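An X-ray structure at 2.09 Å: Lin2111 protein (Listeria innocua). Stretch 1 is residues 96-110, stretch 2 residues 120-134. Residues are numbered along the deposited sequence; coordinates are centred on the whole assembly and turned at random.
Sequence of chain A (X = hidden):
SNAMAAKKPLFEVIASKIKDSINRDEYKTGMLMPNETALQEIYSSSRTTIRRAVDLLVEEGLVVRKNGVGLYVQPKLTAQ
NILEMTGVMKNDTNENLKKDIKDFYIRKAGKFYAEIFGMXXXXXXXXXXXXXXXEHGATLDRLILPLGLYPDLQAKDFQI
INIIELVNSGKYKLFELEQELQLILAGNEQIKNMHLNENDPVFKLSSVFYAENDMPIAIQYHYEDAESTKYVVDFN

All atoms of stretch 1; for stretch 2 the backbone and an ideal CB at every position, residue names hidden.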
# COMPACT_ATOMS: atom_id res chain seq x y z
N ASN A 96 24.77 -2.32 -4.01
CA ASN A 96 23.46 -2.45 -4.64
C ASN A 96 22.45 -1.46 -4.06
O ASN A 96 22.52 -0.26 -4.31
CB ASN A 96 22.94 -3.88 -4.51
CG ASN A 96 21.81 -4.18 -5.49
OD1 ASN A 96 20.68 -4.47 -5.09
ND2 ASN A 96 22.12 -4.10 -6.78
N LEU A 97 21.51 -1.98 -3.27
CA LEU A 97 20.42 -1.18 -2.73
C LEU A 97 19.54 -0.64 -3.85
O LEU A 97 18.85 0.37 -3.69
CB LEU A 97 20.95 -0.05 -1.84
CG LEU A 97 21.44 -0.48 -0.45
CD1 LEU A 97 22.26 0.62 0.21
CD2 LEU A 97 20.27 -0.90 0.43
N LYS A 98 19.59 -1.32 -4.99
CA LYS A 98 18.73 -1.01 -6.12
C LYS A 98 17.91 -2.24 -6.47
O LYS A 98 18.00 -3.26 -5.79
CB LYS A 98 19.57 -0.57 -7.33
CG LYS A 98 20.37 0.70 -7.09
CD LYS A 98 19.48 1.92 -7.04
CE LYS A 98 20.10 3.03 -6.20
NZ LYS A 98 21.52 3.28 -6.56
N LYS A 99 17.10 -2.14 -7.51
CA LYS A 99 16.23 -3.24 -7.90
C LYS A 99 16.78 -3.99 -9.10
O LYS A 99 17.17 -3.39 -10.10
CB LYS A 99 14.81 -2.74 -8.16
CG LYS A 99 14.21 -2.01 -6.95
CD LYS A 99 12.75 -1.70 -7.13
CE LYS A 99 12.19 -1.05 -5.88
NZ LYS A 99 10.77 -0.61 -6.04
N ASP A 100 16.81 -5.32 -8.99
CA ASP A 100 17.40 -6.18 -10.00
C ASP A 100 16.35 -7.13 -10.58
O ASP A 100 15.89 -8.04 -9.89
CB ASP A 100 18.55 -6.99 -9.38
CG ASP A 100 19.24 -7.90 -10.38
OD1 ASP A 100 19.25 -7.57 -11.59
OD2 ASP A 100 19.79 -8.94 -9.96
N ILE A 101 15.97 -6.90 -11.83
CA ILE A 101 14.93 -7.71 -12.47
C ILE A 101 15.43 -9.11 -12.82
O ILE A 101 16.47 -9.27 -13.45
CB ILE A 101 14.37 -7.02 -13.74
CG1 ILE A 101 13.88 -5.62 -13.41
CG2 ILE A 101 13.23 -7.84 -14.33
CD1 ILE A 101 13.15 -4.96 -14.55
N LYS A 102 14.69 -10.12 -12.39
CA LYS A 102 15.06 -11.50 -12.64
C LYS A 102 14.26 -12.09 -13.79
O LYS A 102 14.74 -12.93 -14.53
CB LYS A 102 14.81 -12.35 -11.38
CG LYS A 102 15.39 -11.79 -10.10
CD LYS A 102 16.83 -12.22 -9.89
CE LYS A 102 17.81 -11.25 -10.51
NZ LYS A 102 19.20 -11.53 -10.06
N ASP A 103 13.01 -11.64 -13.92
CA ASP A 103 12.07 -12.24 -14.84
C ASP A 103 11.03 -11.21 -15.25
O ASP A 103 10.55 -10.43 -14.42
CB ASP A 103 11.34 -13.41 -14.17
CG ASP A 103 11.96 -14.74 -14.48
OD1 ASP A 103 12.34 -14.95 -15.66
OD2 ASP A 103 12.07 -15.57 -13.56
N PHE A 104 10.69 -11.21 -16.54
CA PHE A 104 9.60 -10.39 -17.05
C PHE A 104 9.02 -11.10 -18.27
O PHE A 104 9.67 -11.20 -19.31
CB PHE A 104 10.12 -8.99 -17.41
CG PHE A 104 9.07 -8.05 -17.95
CD1 PHE A 104 7.74 -8.19 -17.59
CD2 PHE A 104 9.42 -7.01 -18.79
CE1 PHE A 104 6.77 -7.31 -18.08
CE2 PHE A 104 8.46 -6.13 -19.29
CZ PHE A 104 7.14 -6.28 -18.93
N TYR A 105 7.81 -11.63 -18.14
CA TYR A 105 7.21 -12.33 -19.26
C TYR A 105 5.69 -12.36 -19.19
O TYR A 105 5.08 -12.00 -18.18
CB TYR A 105 7.77 -13.76 -19.39
CG TYR A 105 7.37 -14.65 -18.23
CD1 TYR A 105 6.39 -15.62 -18.38
CD2 TYR A 105 7.98 -14.52 -16.99
CE1 TYR A 105 6.03 -16.44 -17.33
CE2 TYR A 105 7.63 -15.34 -15.93
CZ TYR A 105 6.65 -16.29 -16.11
OH TYR A 105 6.29 -17.11 -15.06
N ILE A 106 5.08 -12.78 -20.30
CA ILE A 106 3.64 -12.95 -20.40
C ILE A 106 3.30 -14.43 -20.30
O ILE A 106 4.01 -15.27 -20.85
CB ILE A 106 3.13 -12.41 -21.74
CG1 ILE A 106 3.58 -10.96 -21.93
CG2 ILE A 106 1.62 -12.57 -21.84
CD1 ILE A 106 3.29 -10.42 -23.31
N ARG A 107 2.21 -14.73 -19.61
CA ARG A 107 1.78 -16.11 -19.40
C ARG A 107 0.26 -16.10 -19.22
O ARG A 107 -0.34 -15.05 -18.98
CB ARG A 107 2.42 -16.64 -18.13
CG ARG A 107 2.20 -15.68 -16.94
CD ARG A 107 2.44 -16.33 -15.58
NE ARG A 107 1.27 -17.07 -15.12
CZ ARG A 107 1.24 -17.81 -14.01
NH1 ARG A 107 2.33 -17.91 -13.25
NH2 ARG A 107 0.13 -18.45 -13.66
N LYS A 108 -0.36 -17.27 -19.31
CA LYS A 108 -1.77 -17.39 -19.00
C LYS A 108 -1.99 -17.14 -17.51
O LYS A 108 -1.10 -17.38 -16.70
CB LYS A 108 -2.32 -18.76 -19.39
CG LYS A 108 -2.75 -18.84 -20.85
CD LYS A 108 -2.82 -20.28 -21.34
CE LYS A 108 -1.43 -20.85 -21.55
NZ LYS A 108 -1.44 -22.04 -22.46
N ALA A 109 -3.17 -16.64 -17.17
CA ALA A 109 -3.49 -16.35 -15.78
C ALA A 109 -3.51 -17.64 -14.96
O ALA A 109 -3.00 -17.67 -13.84
CB ALA A 109 -4.83 -15.63 -15.68
N GLY A 110 -4.10 -18.69 -15.53
CA GLY A 110 -4.31 -19.93 -14.80
C GLY A 110 -5.45 -19.78 -13.79
O GLY A 110 -5.94 -18.68 -13.55
N UNK A 120 -10.66 -14.77 -17.21
CA UNK A 120 -10.59 -16.10 -17.81
C UNK A 120 -9.19 -16.70 -17.67
O UNK A 120 -8.19 -16.03 -17.93
CB UNK A 120 -10.99 -16.04 -19.29
N UNK A 121 -9.14 -17.97 -17.28
CA UNK A 121 -7.89 -18.67 -16.98
C UNK A 121 -6.87 -18.63 -18.13
O UNK A 121 -5.66 -18.72 -17.90
CB UNK A 121 -8.20 -20.13 -16.63
N UNK A 122 -7.36 -18.48 -19.35
CA UNK A 122 -6.51 -18.48 -20.54
C UNK A 122 -6.11 -17.08 -20.99
O UNK A 122 -5.33 -16.93 -21.94
CB UNK A 122 -7.23 -19.20 -21.69
N UNK A 123 -6.64 -16.07 -20.33
CA UNK A 123 -6.26 -14.69 -20.64
C UNK A 123 -4.89 -14.39 -20.04
O UNK A 123 -4.44 -15.06 -19.12
CB UNK A 123 -7.30 -13.70 -20.11
N UNK A 124 -4.21 -13.39 -20.59
CA UNK A 124 -2.80 -13.19 -20.29
C UNK A 124 -2.54 -12.18 -19.19
O UNK A 124 -3.30 -11.23 -19.00
CB UNK A 124 -2.07 -12.75 -21.56
N UNK A 125 -1.44 -12.39 -18.47
CA UNK A 125 -0.95 -11.46 -17.47
C UNK A 125 0.55 -11.29 -17.62
O UNK A 125 1.24 -12.20 -18.08
CB UNK A 125 -1.30 -11.94 -16.06
N UNK A 126 1.06 -10.12 -17.25
CA UNK A 126 2.50 -9.93 -17.12
C UNK A 126 2.94 -10.46 -15.77
O UNK A 126 2.25 -10.29 -14.76
CB UNK A 126 2.88 -8.46 -17.28
N UNK A 127 4.10 -11.10 -15.76
CA UNK A 127 4.69 -11.57 -14.52
C UNK A 127 6.06 -10.94 -14.41
O UNK A 127 6.90 -11.10 -15.30
CB UNK A 127 4.77 -13.10 -14.47
N UNK A 128 6.27 -10.20 -13.34
CA UNK A 128 7.54 -9.53 -13.11
C UNK A 128 8.12 -10.03 -11.80
O UNK A 128 7.42 -10.11 -10.79
CB UNK A 128 7.37 -8.01 -13.09
N UNK A 129 9.40 -10.37 -11.82
CA UNK A 129 10.08 -10.76 -10.60
C UNK A 129 11.31 -9.89 -10.42
O UNK A 129 12.12 -9.74 -11.35
CB UNK A 129 10.46 -12.24 -10.63
N UNK A 130 11.45 -9.30 -9.24
CA UNK A 130 12.67 -8.55 -8.92
C UNK A 130 13.17 -8.74 -7.49
O UNK A 130 12.43 -9.17 -6.60
CB UNK A 130 12.43 -7.06 -9.16
N UNK A 131 14.44 -8.43 -7.29
CA UNK A 131 15.13 -8.68 -6.04
C UNK A 131 15.80 -7.38 -5.61
O UNK A 131 16.17 -6.56 -6.45
CB UNK A 131 16.15 -9.81 -6.18
N UNK A 132 15.94 -7.20 -4.31
CA UNK A 132 16.44 -5.95 -3.77
C UNK A 132 17.25 -6.26 -2.53
O UNK A 132 16.79 -6.99 -1.65
CB UNK A 132 15.30 -4.98 -3.46
N UNK A 133 18.47 -5.73 -2.44
CA UNK A 133 19.27 -5.88 -1.23
C UNK A 133 18.75 -4.95 -0.14
O UNK A 133 18.45 -3.79 -0.41
CB UNK A 133 20.75 -5.60 -1.52
N UNK A 134 18.62 -5.47 1.07
CA UNK A 134 18.09 -4.68 2.18
C UNK A 134 18.90 -4.86 3.46
O UNK A 134 20.03 -5.35 3.43
CB UNK A 134 16.63 -5.06 2.44

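Position 120 points its CB away from stretch 1, with nothing of that stretch within 5.5 Å, so almost any soluble side chain fits; it is Lys120. At 121 the CB lies sideways, 4.0 Å from Gly110 C, and the essential partner is backbone: the carbonyl O accepts from Gly110 N at 2.8 Å. Many residues would serve, and Glu121 leads its carboxylate away. Positions 122 and 123 also point away and close a type I turn begun at Lys120, which suits polar residues: Asn122 and Glu123. Glu123 O receives Ala109 N at 2.8 Å, while Glu123 OE2 accepts from Lys120 N at 2.8 Å.

From 124 the chain runs antiparallel to stretch 1. The CB of 124 sits 3.7 Å from Ile106 CG2, so an aliphatic group suits; Leu124 supplies it. Position 125 shares its face with Arg107 and pairs with it through two backbone bonds. A compact, branched residue would fit between Ala109 and the arginine's aliphatic part, and Val125 does so: CG1 lies 4.0 Å from Ala109 CB, and CG2 3.8 Å from Arg107 CG.

At 126 the CB turns to the face of Phe104 and Ile106, inviting a large apolar or aromatic side chain. Tyr126 places CD1 3.6 Å from Phe104 CE1 and CE1 3.7 Å from Ile106 CG1; the two rings meet obliquely. Position 127, on the other face, has Tyr105 and Arg107 CD close by, favouring a small residue such as alanine, serine or threonine. It is Ser127, whose CB lies over the Tyr105 ring, 4.2 Å from its centroid.

The CB of 128 is 4.5 Å from Phe104 CD1, which calls for an aliphatic chain; Ile128 brings CG1 to 3.4 Å from that same CD1. At 129 the CB is 3.8 Å from Asp103 CB, so a long chain, perhaps basic, is reasonable. Lys129 passes its CE 3.6 Å from Asp103 OD2, but its NZ bonds elsewhere in the structure. Its carbonyl accepts from Lys102 N and, weakly, Asp103 N, at a beta bulge.

Position 130 joins the face of Ile101 and Lys99, where a broad hydrophobic group could cover the lysine's methylenes: Phe130 CE1 lies 3.9 Å from Lys99 CD. Position 131 needs a modest apolar group beside Lys102, and Val131 CG2 is 4.0 Å from Lys102 CG. At 132, near Lys99, a polar chain fits; Gln132 OE1 is 3.8 Å from Lys99 CE.

Position 133 points toward Asn96 OD1, with Asp100 nearby, so a basic residue is attractive. Lys133 NZ stays 4.3 Å from Asp100 OD2, beyond a salt bridge. Position 134 points away: Ser134.

Stretch 2 120-134: KENELVYSIKFVQKS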
# COMPACT_ATOMS: atom_id res chain seq x y z
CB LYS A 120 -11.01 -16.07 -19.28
CG LYS A 120 -12.43 -15.58 -19.49
CD LYS A 120 -13.40 -16.27 -18.54
CE LYS A 120 -14.85 -15.90 -18.85
NZ LYS A 120 -15.29 -16.42 -20.17
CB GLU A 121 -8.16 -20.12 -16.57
CG GLU A 121 -9.13 -20.86 -17.49
CD GLU A 121 -10.58 -20.41 -17.31
OE1 GLU A 121 -10.90 -19.80 -16.26
OE2 GLU A 121 -11.40 -20.68 -18.22
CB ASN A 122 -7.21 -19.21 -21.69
CG ASN A 122 -8.58 -18.63 -21.99
OD1 ASN A 122 -9.47 -18.61 -21.13
ND2 ASN A 122 -8.76 -18.15 -23.22
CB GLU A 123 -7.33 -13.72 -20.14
CG GLU A 123 -8.65 -13.86 -20.90
CD GLU A 123 -9.75 -12.98 -20.34
OE1 GLU A 123 -10.48 -12.37 -21.15
OE2 GLU A 123 -9.89 -12.89 -19.10
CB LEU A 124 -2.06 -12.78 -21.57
CG LEU A 124 -2.26 -13.73 -22.75
CD1 LEU A 124 -1.62 -13.15 -24.00
CD2 LEU A 124 -1.71 -15.11 -22.44
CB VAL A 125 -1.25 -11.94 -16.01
CG1 VAL A 125 -2.75 -12.16 -15.82
CG2 VAL A 125 -0.48 -13.22 -15.69
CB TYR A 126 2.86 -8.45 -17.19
CG TYR A 126 2.65 -7.81 -18.53
CD1 TYR A 126 3.53 -8.06 -19.58
CD2 TYR A 126 1.59 -6.94 -18.74
CE1 TYR A 126 3.35 -7.47 -20.81
CE2 TYR A 126 1.40 -6.34 -19.97
CZ TYR A 126 2.28 -6.61 -21.00
OH TYR A 126 2.11 -6.02 -22.23
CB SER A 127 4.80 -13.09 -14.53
OG SER A 127 5.37 -13.55 -13.32
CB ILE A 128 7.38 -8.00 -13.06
CG1 ILE A 128 6.86 -7.48 -14.40
CG2 ILE A 128 8.70 -7.34 -12.71
CD1 ILE A 128 6.38 -6.05 -14.36
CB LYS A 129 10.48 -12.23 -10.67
CG LYS A 129 10.98 -12.80 -9.34
CD LYS A 129 11.45 -14.24 -9.50
CE LYS A 129 10.52 -15.04 -10.41
NZ LYS A 129 9.09 -15.00 -9.98
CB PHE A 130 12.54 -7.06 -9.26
CG PHE A 130 11.54 -6.32 -8.42
CD1 PHE A 130 11.89 -5.79 -7.19
CD2 PHE A 130 10.25 -6.11 -8.89
CE1 PHE A 130 10.97 -5.09 -6.43
CE2 PHE A 130 9.33 -5.40 -8.14
CZ PHE A 130 9.69 -4.90 -6.90
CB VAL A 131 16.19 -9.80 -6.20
CG1 VAL A 131 17.29 -9.65 -5.17
CG2 VAL A 131 15.54 -11.17 -6.11
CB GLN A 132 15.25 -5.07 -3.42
CG GLN A 132 15.54 -3.61 -3.20
CD GLN A 132 14.27 -2.83 -2.94
OE1 GLN A 132 13.17 -3.38 -3.00
NE2 GLN A 132 14.42 -1.54 -2.67
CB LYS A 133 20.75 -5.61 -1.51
CG LYS A 133 21.44 -6.70 -2.33
CD LYS A 133 20.64 -7.06 -3.57
CE LYS A 133 21.48 -7.78 -4.61
NZ LYS A 133 20.75 -7.87 -5.92
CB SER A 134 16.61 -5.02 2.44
OG SER A 134 16.48 -6.19 3.22
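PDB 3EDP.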